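Local coordinates for protein BOLA1, chloroplastic (Arabidopsis thaliana, PDB 4PUG) that may act, alone or with a glutaredoxin partner, as a redox-regulated transcriptional regulator or a regulator of Fe-S cluster biogenesis, forming glutaredoxin heterodimers that bind a labile iron-sulfur cluster, at residues G37-R41 / T42-T46; R67-Y70 / H71-E75. All coordinates share one frame; numbering follows the deposited sequence.

Interaction 1: residues G37-R41 / T42-T46; sequences GMKGR and TDDET
The backbone turns tightly over M38-R41, just ahead of T42: R41 N donates to M38 O at 3.1 Å, and the psi of K39 (133°) with the positive phi of G40 (90°) marks them as the two central residues of a type II beta turn. T42 then places its side chain against M38. Its OG1 lies 3.3 Å from M38 O, a possible hydrogen bond whose single proton has another acceptor within reach. OG1 sits between the backbone N and the carbonyl carbon, and the same torsion sets the methyl CG2 beside the backbone N, 3.7 Å from M38 CB. The thioether continues past this methyl, and the approach of M38 SD to T42 CG2, 4.1 Å, is a loose apolar one.

A water joins the turn to what follows, accepting from G40 N at 2.9 Å and donating to T42 O at 3.0 Å; its approach to the carboxylate of D44 is too short to be trusted. Although K39 NZ and D44 OD2 carry opposite charges, 6.0 Å separates them, so any attraction acts without contact. Further on, D43 OD1 accepts from E45 N at 3.0 Å on its anti side, with the donor tilted well out of the carboxylate plane, while D43 OD2 makes a salt bridge with R6. The segment is thus a type II beta turn followed by an Asx turn, in the exposed loop leading to strand 47-53, probably the variable [H/C] loop of BolA proteins.

Interaction 2: residues R67-Y70 / H71-E75; sequences RLVY and HLLRE
L68 and L72 sit one helical turn apart near the end of helix 62-72, joined by the bond from L72 N to L68 O at 2.9 Å. The side chain of L72 passes beside this carbonyl oxygen. Its CB stands 3.6 Å from V69 O; CG comes closer to the backbone, 3.4 Å from L68 O, because it lies anti to its own carbonyl carbon (chi1 -66°). L72 CG also meets the methyl L68 CD1 at 4.4 Å, and L72 CD1 passes beside L68 O near the tip. Outside the turn, L68 and L72 both rest on L18 of helix 6-18.

The next apolar pair, V69 CG1 with L73 CD1 at 4.3 Å, faces the interior, where V69 touches I86 and L73 touches L84 of strand 83-89. Here the helix breaks: L73 has left helical angles (phi -109°), and its N makes weak bonds to both V69 O and Y70 O. R74 N meets Y70 O at a poor angle and makes only a weak bond to H71 O among the backbone atoms here.

On another side of the turn, H71 CB touches both R67 O and L68 O, and R74, bent at chi3, brings NH2 in plane to the edge of the H71 ring, 3.1 Å from ND1. L73, the N-cap of helix 74-78, has no side-chain acceptor to offer the new helix. The chemistry is therefore divided: apolar contacts line the buried side, the weak bonds of L73 N coincide with the break in the helix, and histidine and arginine occupy its exposed side.

Interaction 1 precedes interaction 2 along the chain, and their centres lie 23 Å apart, with nearest atoms about 8 Å apart and no touch. The first belongs to the exposed loop between helix 29-32 and strand 47-53; the second marks the junction of helices 62-72 and 74-78. Both are nevertheless tied to common elements: strand 83-89 and helix 6-18 each have partners in both interactions. On the side of interaction 1, for example, T46 pairs through its backbone with A83 at the start of that strand. One BolA domain thus combines a solvent-facing loop with a kinked helical layer seated on its three-stranded mixed sheet.

Interaction 1: residues G37-R41 / T42-T46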
loop_
_atom_site.group_PDB
_atom_site.type_symbol
_atom_site.label_atom_id
_atom_site.label_comp_id
_atom_site.label_asym_id
_atom_site.label_seq_id
_atom_site.Cartn_x
_atom_site.Cartn_y
_atom_site.Cartn_z
ATOM N N GLY A 37 14.400 15.881 -14.679
ATOM C CA GLY A 37 13.967 16.237 -16.019
ATOM C C GLY A 37 12.496 15.950 -16.263
ATOM O O GLY A 37 11.931 16.386 -17.266
ATOM N N MET A 38 11.875 15.216 -15.343
ATOM C CA MET A 38 10.462 14.865 -15.462
ATOM C C MET A 38 9.618 15.434 -14.319
ATOM O O MET A 38 8.393 15.305 -14.325
ATOM C CB MET A 38 10.289 13.344 -15.496
ATOM C CG MET A 38 11.009 12.636 -16.632
ATOM S SD MET A 38 10.592 10.882 -16.692
ATOM C CE MET A 38 11.324 10.301 -15.161
ATOM N N LYS A 39 10.274 16.062 -13.347
ATOM C CA LYS A 39 9.618 16.474 -12.105
ATOM C C LYS A 39 8.489 17.488 -12.290
ATOM O O LYS A 39 8.642 18.488 -12.993
ATOM C CB LYS A 39 10.654 17.013 -11.116
ATOM C CG LYS A 39 10.172 17.062 -9.677
ATOM C CD LYS A 39 11.349 17.111 -8.722
ATOM C CE LYS A 39 10.896 17.289 -7.285
ATOM N NZ LYS A 39 12.056 17.295 -6.352
ATOM N N GLY A 40 7.357 17.218 -11.645
ATOM C CA GLY A 40 6.199 18.087 -11.723
ATOM C C GLY A 40 5.265 17.714 -12.858
ATOM O O GLY A 40 4.197 18.307 -13.012
ATOM N N ARG A 41 5.668 16.732 -13.661
ATOM C CA ARG A 41 4.878 16.333 -14.823
ATOM C C ARG A 41 4.721 14.817 -14.962
ATOM O O ARG A 41 4.084 14.338 -15.899
ATOM C CB ARG A 41 5.471 16.927 -16.102
ATOM C CG ARG A 41 5.640 18.439 -16.046
ATOM C CD ARG A 41 6.147 19.000 -17.352
ATOM N NE ARG A 41 5.150 18.898 -18.411
ATOM C CZ ARG A 41 5.362 19.276 -19.666
ATOM N NH1 ARG A 41 6.539 19.779 -20.013
ATOM N NH2 ARG A 41 4.403 19.151 -20.573
ATOM N N THR A 42 5.308 14.068 -14.033
ATOM C CA THR A 42 5.123 12.620 -13.986
ATOM C C THR A 42 4.716 12.189 -12.580
ATOM O O THR A 42 4.996 12.886 -11.605
ATOM C CB THR A 42 6.397 11.856 -14.408
ATOM O OG1 THR A 42 7.488 12.237 -13.562
ATOM C CG2 THR A 42 6.752 12.153 -15.860
ATOM N N ASP A 43 4.048 11.045 -12.482
ATOM C CA ASP A 43 3.632 10.504 -11.193
ATOM C C ASP A 43 4.848 9.959 -10.445
ATOM O O ASP A 43 5.451 8.974 -10.869
ATOM C CB ASP A 43 2.598 9.396 -11.406
ATOM C CG ASP A 43 1.862 9.020 -10.132
ATOM O OD1 ASP A 43 2.383 9.281 -9.029
ATOM O OD2 ASP A 43 0.755 8.452 -10.241
ATOM N N ASP A 44 5.202 10.601 -9.335
ATOM C CA ASP A 44 6.371 10.196 -8.553
ATOM C C ASP A 44 6.051 9.214 -7.429
ATOM O O ASP A 44 6.934 8.862 -6.652
ATOM C CB ASP A 44 7.086 11.416 -7.961
ATOM C CG ASP A 44 7.975 12.122 -8.964
ATOM O OD1 ASP A 44 8.394 11.482 -9.950
ATOM O OD2 ASP A 44 8.262 13.320 -8.761
ATOM N N GLU A 45 4.799 8.781 -7.325
ATOM C CA GLU A 45 4.432 7.807 -6.298
ATOM C C GLU A 45 4.396 6.394 -6.874
ATOM O O GLU A 45 3.335 5.873 -7.224
ATOM C CB GLU A 45 3.099 8.175 -5.648
ATOM C CG GLU A 45 3.144 9.501 -4.910
ATOM C CD GLU A 45 1.813 9.880 -4.296
ATOM O OE1 GLU A 45 0.927 10.345 -5.042
ATOM O OE2 GLU A 45 1.652 9.712 -3.069
ATOM N N THR A 46 5.572 5.777 -6.948
ATOM C CA THR A 46 5.757 4.549 -7.713
ATOM C C THR A 46 6.151 3.339 -6.866
ATOM O O THR A 46 5.890 2.201 -7.253
ATOM C CB THR A 46 6.831 4.742 -8.794
ATOM O OG1 THR A 46 8.059 5.146 -8.177
ATOM C CG2 THR A 46 6.404 5.808 -9.790
HETATM O O HOH W 1 6.847 14.758 -10.145
#

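Interaction 2: residues R67-Y70 / H71-E75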
loop_
_atom_site.group_PDB
_atom_site.type_symbol
_atom_site.label_atom_id
_atom_site.label_comp_id
_atom_site.label_asym_id
_atom_site.label_seq_id
_atom_site.Cartn_x
_atom_site.Cartn_y
_atom_site.Cartn_z
ATOM N N ARG A 67 -3.319 -11.464 -2.060
ATOM C CA ARG A 67 -4.225 -11.307 -3.197
ATOM C C ARG A 67 -5.322 -10.312 -2.861
ATOM O O ARG A 67 -5.763 -9.552 -3.723
ATOM C CB ARG A 67 -4.871 -12.638 -3.575
ATOM C CG ARG A 67 -3.974 -13.594 -4.329
ATOM C CD ARG A 67 -4.659 -14.946 -4.505
ATOM N NE ARG A 67 -5.485 -14.996 -5.708
ATOM C CZ ARG A 67 -6.770 -14.659 -5.759
ATOM N NH1 ARG A 67 -7.400 -14.240 -4.667
ATOM N NH2 ARG A 67 -7.430 -14.741 -6.908
ATOM N N LEU A 68 -5.777 -10.346 -1.612
ATOM C CA LEU A 68 -6.783 -9.402 -1.146
ATOM C C LEU A 68 -6.243 -7.977 -1.234
ATOM O O LEU A 68 -6.872 -7.097 -1.837
ATOM C CB LEU A 68 -7.209 -9.730 0.286
ATOM C CG LEU A 68 -8.155 -8.749 0.980
ATOM C CD1 LEU A 68 -9.451 -8.588 0.197
ATOM C CD2 LEU A 68 -8.441 -9.184 2.411
ATOM N N VAL A 69 -5.067 -7.758 -0.648
ATOM C CA VAL A 69 -4.450 -6.431 -0.674
ATOM C C VAL A 69 -4.196 -5.940 -2.105
ATOM O O VAL A 69 -4.489 -4.786 -2.427
ATOM C CB VAL A 69 -3.148 -6.368 0.158
ATOM C CG1 VAL A 69 -2.560 -4.963 0.126
ATOM C CG2 VAL A 69 -3.408 -6.806 1.597
ATOM N N TYR A 70 -3.671 -6.817 -2.959
ATOM C CA TYR A 70 -3.428 -6.466 -4.358
ATOM C C TYR A 70 -4.725 -6.113 -5.074
ATOM O O TYR A 70 -4.760 -5.202 -5.898
ATOM C CB TYR A 70 -2.715 -7.601 -5.102
ATOM C CG TYR A 70 -1.223 -7.394 -5.250
ATOM C CD1 TYR A 70 -0.670 -6.976 -6.455
ATOM C CD2 TYR A 70 -0.367 -7.618 -4.184
ATOM C CE1 TYR A 70 0.698 -6.785 -6.589
ATOM C CE2 TYR A 70 0.996 -7.430 -4.308
ATOM C CZ TYR A 70 1.523 -7.014 -5.510
ATOM O OH TYR A 70 2.881 -6.829 -5.625
ATOM N N HIS A 71 -5.788 -6.842 -4.752
ATOM C CA HIS A 71 -7.102 -6.569 -5.314
ATOM C C HIS A 71 -7.597 -5.190 -4.898
ATOM O O HIS A 71 -8.135 -4.443 -5.713
ATOM C CB HIS A 71 -8.106 -7.634 -4.879
ATOM C CG HIS A 71 -9.525 -7.285 -5.203
ATOM N ND1 HIS A 71 -10.029 -7.334 -6.486
ATOM C CD2 HIS A 71 -10.542 -6.868 -4.416
ATOM C CE1 HIS A 71 -11.298 -6.968 -6.473
ATOM N NE2 HIS A 71 -11.634 -6.680 -5.227
ATOM N N LEU A 72 -7.413 -4.852 -3.625
ATOM C CA LEU A 72 -7.829 -3.542 -3.129
ATOM C C LEU A 72 -7.046 -2.393 -3.772
ATOM O O LEU A 72 -7.549 -1.276 -3.879
ATOM C CB LEU A 72 -7.706 -3.476 -1.605
ATOM C CG LEU A 72 -8.643 -4.404 -0.829
ATOM C CD1 LEU A 72 -8.350 -4.334 0.661
ATOM C CD2 LEU A 72 -10.096 -4.052 -1.112
ATOM N N LEU A 73 -5.822 -2.671 -4.208
ATOM C CA LEU A 73 -4.970 -1.631 -4.776
ATOM C C LEU A 73 -4.772 -1.763 -6.285
ATOM O O LEU A 73 -3.819 -1.211 -6.836
ATOM C CB LEU A 73 -3.610 -1.614 -4.073
ATOM C CG LEU A 73 -3.624 -1.257 -2.587
ATOM C CD1 LEU A 73 -2.214 -1.259 -2.019
ATOM C CD2 LEU A 73 -4.292 0.090 -2.366
ATOM N N ARG A 74 -5.674 -2.480 -6.949
ATOM C CA ARG A 74 -5.548 -2.726 -8.385
ATOM C C ARG A 74 -5.572 -1.441 -9.213
ATOM O O ARG A 74 -4.828 -1.311 -10.184
ATOM C CB ARG A 74 -6.637 -3.685 -8.869
ATOM C CG ARG A 74 -6.512 -4.067 -10.336
ATOM C CD ARG A 74 -7.544 -5.111 -10.721
ATOM N NE ARG A 74 -7.389 -6.339 -9.946
ATOM C CZ ARG A 74 -8.401 -7.074 -9.498
ATOM N NH1 ARG A 74 -9.652 -6.706 -9.746
ATOM N NH2 ARG A 74 -8.166 -8.178 -8.801
ATOM N N GLU A 75 -6.427 -0.498 -8.826
ATOM C CA GLU A 75 -6.516 0.783 -9.523
ATOM C C GLU A 75 -5.193 1.537 -9.464
ATOM O O GLU A 75 -4.756 2.121 -10.457
ATOM C CB GLU A 75 -7.634 1.649 -8.938
ATOM C CG GLU A 75 -7.698 3.052 -9.524
ATOM C CD GLU A 75 -8.820 3.883 -8.935
ATOM O OE1 GLU A 75 -8.899 3.989 -7.693
ATOM O OE2 GLU A 75 -9.624 4.432 -9.716
#